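PDB 7BOB: endo-beta-mannanase from Opitutaceae bacterium TAV5, which acts as an exo-beta-1,4-mannosidase of glycoside hydrolase family 5, probably releasing mannose from the ends of beta-1,4-linked manno-oligosaccharides in the termite hindgut. Local coordinates for residues Gln199-Asp203 with Pro406-Ser410; Thr238-Tyr242 with Leu264-Val268; Val442-Ile446 with Leu583-Asp587; Gln469-Pro475 with Cys550-Ala556. All blocks are in the same frame, centred on the assembly; numbering follows the deposited sequence.

Contact 1. Residues Gln199-Asp203 with Pro406-Ser410; sequences QVIAD and PRETS
Pro406 lays one side of its ring against the peptide that links Ala202 to Asp203. Its CB comes within 3.4 Å of Ala202 O, while CG continues along the same chain to meet Asp203 CB at 3.8 Å. One turn further on, Ser410 approaches the backbone of Ile201 with its hydroxyl: OG lies 3.5 Å from Ile201 CA and close to the CG2 methyl. With chi1 at 72°, that OG sits between its own backbone N and carbonyl carbon, from where it also donates to Pro406 O at 2.9 Å. Ser410 N donates to the same oxygen from the opposite face of the carbonyl plane; the bond from OG fixes the rotation of the hydroxyl, and OG stays against Ile201 while Ser410 CB faces Val200. Between these two residues of helix 406-422 comes Arg407, whose CA is 3.2 Å from Ile201 O. Its chain runs extended from CG to NE and carries the guanidinium past this carbonyl. A water lying in the guanidinium plane, at its edge, accepts from Arg407 NH1 at 3.0 Å and donates to Ile201 O at 2.9 Å. Helix 198-201 belongs to the catalytic barrel and ends here, while helix 406-422 is just beginning. Nearby polar groups look elsewhere: Asp203 forms a salt bridge with Arg207, and Val200 O takes a bond from Tyr393 OH. With no direct hydrogen bond between the segments, the junction depends on close carbon-to-carbonyl packing and one bridging water.

Contact 2. Residues Thr238-Tyr242 with Leu264-Val268; sequences TMHGY and LPFYV
This is the beta-alpha half of a beta-alpha-beta unit in the (beta/alpha)8 barrel, where strand 237-241 is backed by helix 258-272, running nearly antiparallel to it at 165° with the short axes 8.6 Å apart. Met239 points at the helix. Its CG stands opposite the backbone N (chi1 -170°) and the chain then bends twice, which brings SD to 3.6 Å from Tyr267 CB. The sulfur also makes an oblique Met-aromatic contact with the Tyr267 ring, 5.2 Å from its centroid and 49° off the ring normal. Met239 CG rests 4.1 Å from Val268 CG2, and the two side chains cross at a slant. A serine at Met239 would probably leave a gap beside Tyr267 CB and Val268 CG2, and the ring would lose its sulfur neighbour. The Tyr267 hydroxyl is bonded elsewhere, to His248 ND1. His240 faces the other way, into the barrel, where ND1 meets Glu156; Glu156 and Glu281 lie near the C-terminal ends of the fourth and seventh strands, positions where clan GH-A enzymes carry their catalytic glutamates. With no beta carbon on Gly241, Leu264 can come right up to the strand backbone: its CD1 sits 3.4 Å from Gly241 CA while CD2 lies 3.7 Å from Gly241 O.

Contact 3. Residues Val442-Ile446 with Leu583-Asp587; sequences VERII and LLTKD
The chain at 443-446 and the tail at 584-587 run in nearly opposite directions, 159° apart, with the CA atoms of Arg444 and Lys586 7.7 Å from each other, too far for sheet pairing. Side chains fill the space, above all Arg444. Its chain bends at chi3 (-78°), turning the guanidinium flat between two residues of the tail. Lys586 covers one face with its aliphatic part, its CD standing 3.6 Å above the plane toward the rim, and Leu584 CD1 lies over the opposite face. At the edge, in the plane, Thr585 O receives a weak but straight bond from Arg444 NH1, 3.3 Å long. The other nitrogens are held from beyond the tail: NE donates to Thr384 O, and NH2 forms a salt bridge with Glu425. Strand 444-448 is an inner strand of the mixed sheet of the C-terminal alpha/beta domain, and the tail after helix 569-583 runs back past its beginning. A leucine in place of Arg444 would probably leave Glu425 without its mate and Thr585 O without this donor, and let the Lys586 chain swing loose. Further up the strand, Ile446 CD1 meets Leu584 CD2 at 4.0 Å, the two side chains crossing at about a right angle; Leu420 of helix 406-422 touches both. At the outer end, Glu443 reaches with an extended chain to Asp587, and its OE1 accepts a weak bond from Asp587 N at 3.5 Å. The carboxylate also lies beside the Lys586 chain, but Glu443 OE2 and Lys586 NZ stay 4.9 Å apart, so any attraction is probably long-range.

Contact 4. Residues Gln469-Pro475 with Cys550-Ala556; sequences QLLWHAP and CVTSVLA
From Leu470 to Ala474, five backbone hydrogen bonds join residues 469-475 to residues 550-556. Leu470 N donates to Cys550 O at 3.0 Å, and Leu470 O takes Thr552 N at 2.7 Å, almost in line with the carbonyl. Trp472 repeats the pattern, its N giving to Thr552 O and its O receiving Val554 N at 2.9 Å. Ala474 N finishes the row on Val554 O, which also accepts a weak bond from Ala556 N across the inverse gamma turn centred on Leu555. This is parallel pairing inside the mixed sheet of the C-terminal alpha/beta domain: Gln469, Leu471 and His473 direct their backbone bonds to strand 444-448 on the other flank and, for Gln469, also to Glu443 just before it. Leu470 and Val551 lie side by side on one face, CD2 to CG1 4.1 Å, and Val551 CG1 also reaches the edge of the Trp472 ring. On the other face, Val554 CG2 meets the edge of the His473 ring, 3.4 Å from CD2, while His473 ND1 is satisfied by Glu559. Polar ends beside it find partners outside the pair: Thr552 OG1 accepts from Arg543 NE, and the Gln469 amide gives NE2 to Gly467 O and takes the Thr585 hydroxyl on OE1.

In the fold
The four contacts form two pairs, one in each part of the chain. Contacts 1 and 2 belong to the catalytic barrel and its border; their centres are 13 Å apart, contact 2 is nested within the loop closed by contact 1, and Ile201 and Val200 pack on Tyr267. Contacts 3 and 4 share the mixed sheet of the C-terminal domain through neighbouring strands 444-448 and 469-473. Their centres are about 10 Å apart, contact 4 nested along the chain inside the loop closed by contact 3. The pairs follow in series, and the centres of contacts 1 and 3 are about 25 Å apart. Helix 406-422 spans the two: it begins in contact 1, touches Tyr267 through Ile414, and reaches Ile446 and Leu584 with Leu420, tying barrel to C-terminal domain.

Contact 1. Residues Gln199-Asp203 with Pro406-Ser410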
loop_
_atom_site.group_PDB
_atom_site.type_symbol
_atom_site.label_atom_id
_atom_site.label_comp_id
_atom_site.label_asym_id
_atom_site.label_seq_id
_atom_site.Cartn_x
_atom_site.Cartn_y
_atom_site.Cartn_z
ATOM N N GLN A 199 -1.088 21.149 -5.256
ATOM C CA GLN A 199 -0.490 21.360 -6.568
ATOM C C GLN A 199 1.006 21.076 -6.546
ATOM O O GLN A 199 1.564 20.639 -7.563
ATOM C CB GLN A 199 -0.706 22.799 -7.042
ATOM C CG GLN A 199 -2.144 23.231 -7.218
ATOM C CD GLN A 199 -2.230 24.720 -7.509
ATOM O OE1 GLN A 199 -2.156 25.141 -8.665
ATOM N NE2 GLN A 199 -2.336 25.519 -6.459
ATOM N N VAL A 200 1.673 21.347 -5.418
ATOM C CA VAL A 200 3.124 21.178 -5.296
ATOM C C VAL A 200 3.492 19.806 -4.733
ATOM O O VAL A 200 4.414 19.152 -5.222
ATOM C CB VAL A 200 3.722 22.294 -4.415
ATOM C CG1 VAL A 200 5.228 22.107 -4.296
ATOM C CG2 VAL A 200 3.399 23.681 -4.987
ATOM N N ILE A 201 2.802 19.363 -3.677
ATOM C CA ILE A 201 3.233 18.195 -2.916
ATOM C C ILE A 201 2.551 16.888 -3.339
ATOM O O ILE A 201 2.926 15.824 -2.823
ATOM C CB ILE A 201 3.029 18.426 -1.403
ATOM C CG1 ILE A 201 1.529 18.456 -1.069
ATOM C CG2 ILE A 201 3.764 19.736 -0.932
ATOM C CD1 ILE A 201 1.217 18.174 0.386
ATOM N N ALA A 202 1.548 16.923 -4.228
ATOM C CA ALA A 202 0.957 15.684 -4.747
ATOM C C ALA A 202 0.725 15.802 -6.249
ATOM O O ALA A 202 0.928 16.862 -6.851
ATOM C CB ALA A 202 -0.348 15.332 -4.019
ATOM N N ASP A 203 0.319 14.692 -6.872
ATOM C CA ASP A 203 -0.156 14.707 -8.258
ATOM C C ASP A 203 -1.641 14.369 -8.220
ATOM O O ASP A 203 -2.029 13.202 -8.217
ATOM C CB ASP A 203 0.587 13.749 -9.184
ATOM C CG ASP A 203 0.176 13.931 -10.656
ATOM O OD1 ASP A 203 -0.591 14.879 -10.966
ATOM O OD2 ASP A 203 0.639 13.144 -11.508
ATOM N N PRO A 406 5.750 14.235 -7.079
ATOM C CA PRO A 406 5.633 15.489 -6.303
ATOM C C PRO A 406 5.960 15.360 -4.828
ATOM O O PRO A 406 6.651 16.222 -4.300
ATOM C CB PRO A 406 4.159 15.899 -6.520
ATOM C CG PRO A 406 3.820 15.359 -7.887
ATOM C CD PRO A 406 4.684 14.088 -8.087
ATOM N N ARG A 407 5.443 14.347 -4.127
ATOM C CA ARG A 407 5.709 14.267 -2.695
ATOM C C ARG A 407 7.202 14.104 -2.419
ATOM O O ARG A 407 7.744 14.708 -1.483
ATOM C CB ARG A 407 4.931 13.114 -2.076
ATOM C CG ARG A 407 4.869 13.218 -0.578
ATOM C CD ARG A 407 4.055 12.075 0.031
ATOM N NE ARG A 407 4.218 12.052 1.481
ATOM C CZ ARG A 407 3.649 12.913 2.325
ATOM N NH1 ARG A 407 2.841 13.898 1.894
ATOM N NH2 ARG A 407 3.897 12.793 3.624
ATOM N N GLU A 408 7.883 13.305 -3.240
ATOM C CA GLU A 408 9.314 13.084 -3.064
ATOM C C GLU A 408 10.109 14.327 -3.430
ATOM O O GLU A 408 11.026 14.733 -2.699
ATOM C CB GLU A 408 9.771 11.909 -3.921
ATOM C CG GLU A 408 9.364 10.543 -3.363
ATOM C CD GLU A 408 9.946 10.280 -1.978
ATOM O OE1 GLU A 408 10.992 10.888 -1.615
ATOM O OE2 GLU A 408 9.357 9.452 -1.249
ATOM N N THR A 409 9.800 14.923 -4.587
ATOM C CA THR A 409 10.535 16.110 -4.998
ATOM C C THR A 409 10.321 17.233 -4.003
ATOM O O THR A 409 11.281 17.890 -3.573
ATOM C CB THR A 409 10.095 16.535 -6.391
ATOM O OG1 THR A 409 10.316 15.452 -7.300
ATOM C CG2 THR A 409 10.845 17.812 -6.867
ATOM N N SER A 410 9.070 17.433 -3.584
ATOM C CA SER A 410 8.754 18.595 -2.765
ATOM C C SER A 410 9.327 18.471 -1.360
ATOM O O SER A 410 9.655 19.488 -0.747
ATOM C CB SER A 410 7.243 18.814 -2.711
ATOM O OG SER A 410 6.608 17.837 -1.913
HETATM O O HOH W 1 1.559 14.338 -0.733
#

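Contact 2. Residues Thr238-Tyr242 with Leu264-Val268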
loop_
_atom_site.group_PDB
_atom_site.type_symbol
_atom_site.label_atom_id
_atom_site.label_comp_id
_atom_site.label_asym_id
_atom_site.label_seq_id
_atom_site.Cartn_x
_atom_site.Cartn_y
_atom_site.Cartn_z
ATOM N N THR A 238 -3.760 29.912 -7.601
ATOM C CA THR A 238 -3.957 30.184 -6.182
ATOM C C THR A 238 -3.062 29.290 -5.318
ATOM O O THR A 238 -2.606 28.224 -5.741
ATOM C CB THR A 238 -5.421 29.987 -5.767
ATOM O OG1 THR A 238 -5.757 28.609 -5.916
ATOM C CG2 THR A 238 -6.355 30.837 -6.620
ATOM N N MET A 239 -2.819 29.751 -4.087
ATOM C CA MET A 239 -2.107 28.988 -3.070
ATOM C C MET A 239 -2.841 29.159 -1.749
ATOM O O MET A 239 -3.362 30.242 -1.450
ATOM C CB MET A 239 -0.648 29.442 -2.940
ATOM C CG MET A 239 0.222 28.539 -2.060
ATOM S SD MET A 239 -0.025 26.790 -2.495
ATOM C CE MET A 239 0.537 26.760 -4.206
ATOM N N HIS A 240 -2.954 28.064 -1.013
ATOM C CA HIS A 240 -3.525 28.004 0.326
ATOM C C HIS A 240 -2.471 27.429 1.253
ATOM O O HIS A 240 -1.758 26.497 0.877
ATOM C CB HIS A 240 -4.746 27.072 0.405
ATOM C CG HIS A 240 -5.896 27.467 -0.464
ATOM N ND1 HIS A 240 -7.073 26.745 -0.499
ATOM C CD2 HIS A 240 -6.062 28.502 -1.320
ATOM C CE1 HIS A 240 -7.913 27.316 -1.345
ATOM N NE2 HIS A 240 -7.326 28.384 -1.857
ATOM N N GLY A 241 -2.405 27.920 2.476
ATOM C CA GLY A 241 -1.416 27.318 3.340
ATOM C C GLY A 241 -1.630 27.616 4.797
ATOM O O GLY A 241 -2.059 28.717 5.171
ATOM N N TYR A 242 -1.344 26.617 5.615
ATOM C CA TYR A 242 -1.534 26.655 7.052
ATOM C C TYR A 242 -0.329 26.024 7.727
ATOM O O TYR A 242 0.392 25.235 7.105
ATOM C CB TYR A 242 -2.809 25.904 7.434
ATOM C CG TYR A 242 -4.026 26.421 6.734
ATOM C CD1 TYR A 242 -4.382 25.962 5.462
ATOM C CD2 TYR A 242 -4.830 27.378 7.349
ATOM C CE1 TYR A 242 -5.556 26.468 4.815
ATOM C CE2 TYR A 242 -5.972 27.866 6.725
ATOM C CZ TYR A 242 -6.336 27.411 5.465
ATOM O OH TYR A 242 -7.487 27.923 4.874
ATOM N N LEU A 264 4.709 28.257 3.397
ATOM C CA LEU A 264 3.819 29.012 2.513
ATOM C C LEU A 264 4.599 29.877 1.517
ATOM O O LEU A 264 4.315 29.790 0.308
ATOM C CB LEU A 264 2.831 29.796 3.381
ATOM C CG LEU A 264 1.562 30.388 2.774
ATOM C CD1 LEU A 264 0.865 29.365 1.918
ATOM C CD2 LEU A 264 0.628 30.900 3.884
ATOM N N PRO A 265 5.629 30.640 1.912
ATOM C CA PRO A 265 6.415 31.357 0.886
ATOM C C PRO A 265 7.034 30.438 -0.143
ATOM O O PRO A 265 7.121 30.803 -1.323
ATOM C CB PRO A 265 7.499 32.084 1.702
ATOM C CG PRO A 265 6.911 32.209 3.067
ATOM C CD PRO A 265 6.097 30.961 3.273
ATOM N N PHE A 266 7.474 29.249 0.272
ATOM C CA PHE A 266 8.014 28.293 -0.688
ATOM C C PHE A 266 6.953 27.863 -1.695
ATOM O O PHE A 266 7.217 27.815 -2.904
ATOM C CB PHE A 266 8.589 27.085 0.041
ATOM C CG PHE A 266 8.821 25.912 -0.853
ATOM C CD1 PHE A 266 9.990 25.818 -1.615
ATOM C CD2 PHE A 266 7.866 24.901 -0.957
ATOM C CE1 PHE A 266 10.199 24.726 -2.458
ATOM C CE2 PHE A 266 8.079 23.795 -1.794
ATOM C CZ PHE A 266 9.248 23.713 -2.543
ATOM N N TYR A 267 5.750 27.524 -1.212
ATOM C CA TYR A 267 4.658 27.155 -2.123
ATOM C C TYR A 267 4.327 28.296 -3.078
ATOM O O TYR A 267 4.086 28.068 -4.273
ATOM C CB TYR A 267 3.400 26.775 -1.339
ATOM C CG TYR A 267 3.546 25.523 -0.502
ATOM C CD1 TYR A 267 4.151 24.391 -1.017
ATOM C CD2 TYR A 267 3.055 25.473 0.797
ATOM C CE1 TYR A 267 4.280 23.250 -0.251
ATOM C CE2 TYR A 267 3.169 24.327 1.564
ATOM C CZ TYR A 267 3.780 23.233 1.035
ATOM O OH TYR A 267 3.912 22.118 1.807
ATOM N N VAL A 268 4.285 29.530 -2.558
ATOM C CA VAL A 268 4.003 30.689 -3.402
ATOM C C VAL A 268 5.090 30.846 -4.458
ATOM O O VAL A 268 4.797 31.077 -5.638
ATOM C CB VAL A 268 3.849 31.957 -2.536
ATOM C CG1 VAL A 268 3.731 33.234 -3.409
ATOM C CG2 VAL A 268 2.642 31.817 -1.620
#

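Contact 3. Residues Val442-Ile446 with Leu583-Asp587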
loop_
_atom_site.group_PDB
_atom_site.type_symbol
_atom_site.label_atom_id
_atom_site.label_comp_id
_atom_site.label_asym_id
_atom_site.label_seq_id
_atom_site.Cartn_x
_atom_site.Cartn_y
_atom_site.Cartn_z
ATOM N N VAL A 442 20.304 33.851 -13.521
ATOM C CA VAL A 442 20.329 32.736 -12.578
ATOM C C VAL A 442 21.767 32.215 -12.560
ATOM O O VAL A 442 22.224 31.543 -13.496
ATOM C CB VAL A 442 19.308 31.653 -12.954
ATOM C CG1 VAL A 442 19.531 30.386 -12.154
ATOM C CG2 VAL A 442 17.868 32.168 -12.729
ATOM N N GLU A 443 22.509 32.548 -11.506
ATOM C CA GLU A 443 23.928 32.232 -11.495
ATOM C C GLU A 443 24.263 30.924 -10.781
ATOM O O GLU A 443 25.278 30.301 -11.104
ATOM C CB GLU A 443 24.718 33.375 -10.856
ATOM C CG GLU A 443 26.201 33.385 -11.272
ATOM C CD GLU A 443 27.113 34.030 -10.237
ATOM O OE1 GLU A 443 28.015 33.325 -9.713
ATOM O OE2 GLU A 443 26.928 35.243 -9.957
ATOM N N ARG A 444 23.446 30.495 -9.820
ATOM C CA ARG A 444 23.711 29.296 -9.040
ATOM C C ARG A 444 22.454 28.441 -8.979
ATOM O O ARG A 444 21.358 28.945 -8.679
ATOM C CB ARG A 444 24.200 29.665 -7.640
ATOM C CG ARG A 444 25.202 30.823 -7.666
ATOM C CD ARG A 444 26.108 30.822 -6.469
ATOM N NE ARG A 444 25.442 31.358 -5.289
ATOM C CZ ARG A 444 25.924 31.243 -4.056
ATOM N NH1 ARG A 444 27.071 30.610 -3.849
ATOM N NH2 ARG A 444 25.262 31.752 -3.029
ATOM N N ILE A 445 22.619 27.150 -9.285
ATOM C CA ILE A 445 21.521 26.197 -9.383
ATOM C C ILE A 445 21.852 24.992 -8.519
ATOM O O ILE A 445 22.943 24.417 -8.639
ATOM C CB ILE A 445 21.260 25.753 -10.836
ATOM C CG1 ILE A 445 20.594 26.887 -11.635
ATOM C CG2 ILE A 445 20.376 24.515 -10.845
ATOM C CD1 ILE A 445 20.375 26.561 -13.101
ATOM N N ILE A 446 20.918 24.614 -7.650
ATOM C CA ILE A 446 21.060 23.438 -6.808
ATOM C C ILE A 446 20.041 22.408 -7.264
ATOM O O ILE A 446 18.841 22.707 -7.347
ATOM C CB ILE A 446 20.870 23.766 -5.320
ATOM C CG1 ILE A 446 21.896 24.797 -4.867
ATOM C CG2 ILE A 446 21.036 22.501 -4.484
ATOM C CD1 ILE A 446 21.746 25.152 -3.413
ATOM N N LEU A 583 29.711 23.922 0.150
ATOM C CA LEU A 583 29.810 23.371 -1.194
ATOM C C LEU A 583 29.433 24.352 -2.288
ATOM O O LEU A 583 29.743 24.100 -3.459
ATOM C CB LEU A 583 28.923 22.136 -1.317
ATOM C CG LEU A 583 29.439 20.916 -0.556
ATOM C CD1 LEU A 583 28.875 19.731 -1.231
ATOM C CD2 LEU A 583 30.945 20.863 -0.572
ATOM N N LEU A 584 28.745 25.436 -1.941
ATOM C CA LEU A 584 28.362 26.429 -2.930
ATOM C C LEU A 584 29.590 27.193 -3.403
ATOM O O LEU A 584 30.409 27.629 -2.588
ATOM C CB LEU A 584 27.335 27.386 -2.334
ATOM C CG LEU A 584 25.910 26.827 -2.380
ATOM C CD1 LEU A 584 24.937 27.752 -1.657
ATOM C CD2 LEU A 584 25.494 26.592 -3.820
ATOM N N THR A 585 29.718 27.348 -4.720
ATOM C CA THR A 585 30.802 28.104 -5.334
ATOM C C THR A 585 30.244 29.351 -6.006
ATOM O O THR A 585 29.038 29.464 -6.240
ATOM C CB THR A 585 31.566 27.260 -6.368
ATOM O OG1 THR A 585 30.671 26.846 -7.413
ATOM C CG2 THR A 585 32.201 26.036 -5.713
ATOM N N LYS A 586 31.141 30.289 -6.322
ATOM C CA LYS A 586 30.764 31.511 -7.021
ATOM C C LYS A 586 31.796 31.852 -8.090
ATOM O O LYS A 586 33.010 31.778 -7.854
ATOM C CB LYS A 586 30.595 32.694 -6.048
ATOM C CG LYS A 586 29.288 32.646 -5.265
ATOM C CD LYS A 586 28.353 33.805 -5.613
ATOM C CE LYS A 586 28.587 34.987 -4.693
ATOM N NZ LYS A 586 27.977 36.218 -5.256
ATOM N N ASP A 587 31.285 32.218 -9.268
ATOM C CA ASP A 587 32.058 32.684 -10.427
ATOM C C ASP A 587 32.984 33.867 -10.088
ATOM O O ASP A 587 34.174 33.695 -9.799
ATOM C CB ASP A 587 31.071 33.062 -11.555
ATOM C CG ASP A 587 31.729 33.813 -12.712
ATOM O OD1 ASP A 587 31.879 33.206 -13.800
ATOM O OD2 ASP A 587 32.059 35.013 -12.547
#

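Contact 4. Residues Gln469-Pro475 with Cys550-Ala556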
loop_
_atom_site.group_PDB
_atom_site.type_symbol
_atom_site.label_atom_id
_atom_site.label_comp_id
_atom_site.label_asym_id
_atom_site.label_seq_id
_atom_site.Cartn_x
_atom_site.Cartn_y
_atom_site.Cartn_z
ATOM N N GLN A 469 27.216 28.117 -11.896
ATOM C CA GLN A 469 27.705 27.269 -10.812
ATOM C C GLN A 469 26.606 26.272 -10.436
ATOM O O GLN A 469 25.537 26.676 -9.959
ATOM C CB GLN A 469 28.090 28.114 -9.601
ATOM C CG GLN A 469 28.858 29.373 -9.939
ATOM C CD GLN A 469 30.180 29.042 -10.571
ATOM O OE1 GLN A 469 31.049 28.463 -9.923
ATOM N NE2 GLN A 469 30.332 29.377 -11.851
ATOM N N LEU A 470 26.867 24.982 -10.644
ATOM C CA LEU A 470 25.894 23.915 -10.399
ATOM C C LEU A 470 26.313 23.094 -9.185
ATOM O O LEU A 470 27.405 22.503 -9.168
ATOM C CB LEU A 470 25.759 23.011 -11.627
ATOM C CG LEU A 470 24.738 21.870 -11.613
ATOM C CD1 LEU A 470 23.298 22.415 -11.609
ATOM C CD2 LEU A 470 24.965 20.975 -12.817
ATOM N N LEU A 471 25.449 23.055 -8.172
ATOM C CA LEU A 471 25.594 22.128 -7.054
ATOM C C LEU A 471 24.608 20.980 -7.275
ATOM O O LEU A 471 23.388 21.172 -7.180
ATOM C CB LEU A 471 25.348 22.824 -5.720
ATOM C CG LEU A 471 25.379 21.913 -4.492
ATOM C CD1 LEU A 471 26.665 21.046 -4.443
ATOM C CD2 LEU A 471 25.274 22.766 -3.245
ATOM N N TRP A 472 25.132 19.795 -7.587
ATOM C CA TRP A 472 24.322 18.662 -8.046
ATOM C C TRP A 472 24.292 17.597 -6.956
ATOM O O TRP A 472 25.231 16.803 -6.823
ATOM C CB TRP A 472 24.882 18.098 -9.345
ATOM C CG TRP A 472 23.902 17.274 -10.124
ATOM C CD1 TRP A 472 22.762 16.688 -9.655
ATOM C CD2 TRP A 472 23.989 16.934 -11.512
ATOM N NE1 TRP A 472 22.130 16.016 -10.669
ATOM C CE2 TRP A 472 22.853 16.161 -11.823
ATOM C CE3 TRP A 472 24.921 17.209 -12.525
ATOM C CZ2 TRP A 472 22.618 15.662 -13.099
ATOM C CZ3 TRP A 472 24.681 16.718 -13.796
ATOM C CH2 TRP A 472 23.539 15.953 -14.073
ATOM N N HIS A 473 23.212 17.554 -6.186
ATOM C CA HIS A 473 23.099 16.512 -5.174
ATOM C C HIS A 473 22.541 15.249 -5.821
ATOM O O HIS A 473 21.413 15.254 -6.334
ATOM C CB HIS A 473 22.237 16.972 -4.004
ATOM C CG HIS A 473 22.966 17.870 -3.053
ATOM N ND1 HIS A 473 22.327 18.612 -2.085
ATOM C CD2 HIS A 473 24.287 18.152 -2.935
ATOM C CE1 HIS A 473 23.225 19.303 -1.402
ATOM N NE2 HIS A 473 24.421 19.048 -1.902
ATOM N N ALA A 474 23.357 14.189 -5.828
ATOM C CA ALA A 474 23.022 12.826 -6.228
ATOM C C ALA A 474 22.615 12.746 -7.694
ATOM O O ALA A 474 21.435 12.531 -7.989
ATOM C CB ALA A 474 21.902 12.273 -5.344
ATOM N N PRO A 475 23.539 12.918 -8.639
ATOM C CA PRO A 475 23.180 12.703 -10.045
ATOM C C PRO A 475 22.640 11.297 -10.247
ATOM O O PRO A 475 22.958 10.368 -9.504
ATOM C CB PRO A 475 24.498 12.914 -10.799
ATOM C CG PRO A 475 25.553 13.142 -9.740
ATOM C CD PRO A 475 24.865 13.541 -8.489
ATOM N N CYS A 550 31.192 25.701 -13.158
ATOM C CA CYS A 550 31.775 24.703 -12.268
ATOM C C CYS A 550 30.681 23.824 -11.671
ATOM O O CYS A 550 29.773 24.335 -10.997
ATOM C CB CYS A 550 32.570 25.388 -11.165
ATOM S SG CYS A 550 33.305 24.243 -10.002
ATOM N N VAL A 551 30.796 22.510 -11.893
ATOM C CA VAL A 551 29.864 21.502 -11.391
ATOM C C VAL A 551 30.442 20.903 -10.121
ATOM O O VAL A 551 31.526 20.304 -10.153
ATOM C CB VAL A 551 29.628 20.397 -12.434
ATOM C CG1 VAL A 551 28.630 19.335 -11.902
ATOM C CG2 VAL A 551 29.167 20.991 -13.757
ATOM N N THR A 552 29.721 21.036 -9.009
ATOM C CA THR A 552 30.060 20.341 -7.764
ATOM C C THR A 552 29.028 19.230 -7.546
ATOM O O THR A 552 27.866 19.506 -7.215
ATOM C CB THR A 552 30.111 21.315 -6.582
ATOM O OG1 THR A 552 31.088 22.327 -6.841
ATOM C CG2 THR A 552 30.455 20.617 -5.285
ATOM N N SER A 553 29.439 17.974 -7.746
ATOM C CA SER A 553 28.541 16.825 -7.652
ATOM C C SER A 553 28.764 16.073 -6.343
ATOM O O SER A 553 29.907 15.765 -5.984
ATOM C CB SER A 553 28.735 15.876 -8.840
ATOM O OG SER A 553 28.776 16.537 -10.095
ATOM N N VAL A 554 27.677 15.767 -5.638
ATOM C CA VAL A 554 27.720 14.971 -4.411
ATOM C C VAL A 554 27.104 13.607 -4.693
ATOM O O VAL A 554 25.939 13.520 -5.108
ATOM C CB VAL A 554 26.973 15.664 -3.253
ATOM C CG1 VAL A 554 26.983 14.792 -1.998
ATOM C CG2 VAL A 554 27.548 17.053 -2.977
ATOM N N LEU A 555 27.863 12.545 -4.435
ATOM C CA LEU A 555 27.412 11.185 -4.717
ATOM C C LEU A 555 26.627 10.608 -3.544
ATOM O O LEU A 555 26.898 9.510 -3.073
ATOM C CB LEU A 555 28.603 10.301 -5.073
ATOM C CG LEU A 555 29.481 10.879 -6.193
ATOM C CD1 LEU A 555 30.691 9.996 -6.502
ATOM C CD2 LEU A 555 28.641 11.103 -7.446
ATOM N N ALA A 556 25.660 11.368 -3.041
ATOM C CA ALA A 556 24.767 10.878 -2.000
ATOM C C ALA A 556 23.482 11.681 -2.085
ATOM O O ALA A 556 23.460 12.794 -2.622
ATOM C CB ALA A 556 25.378 10.985 -0.601
#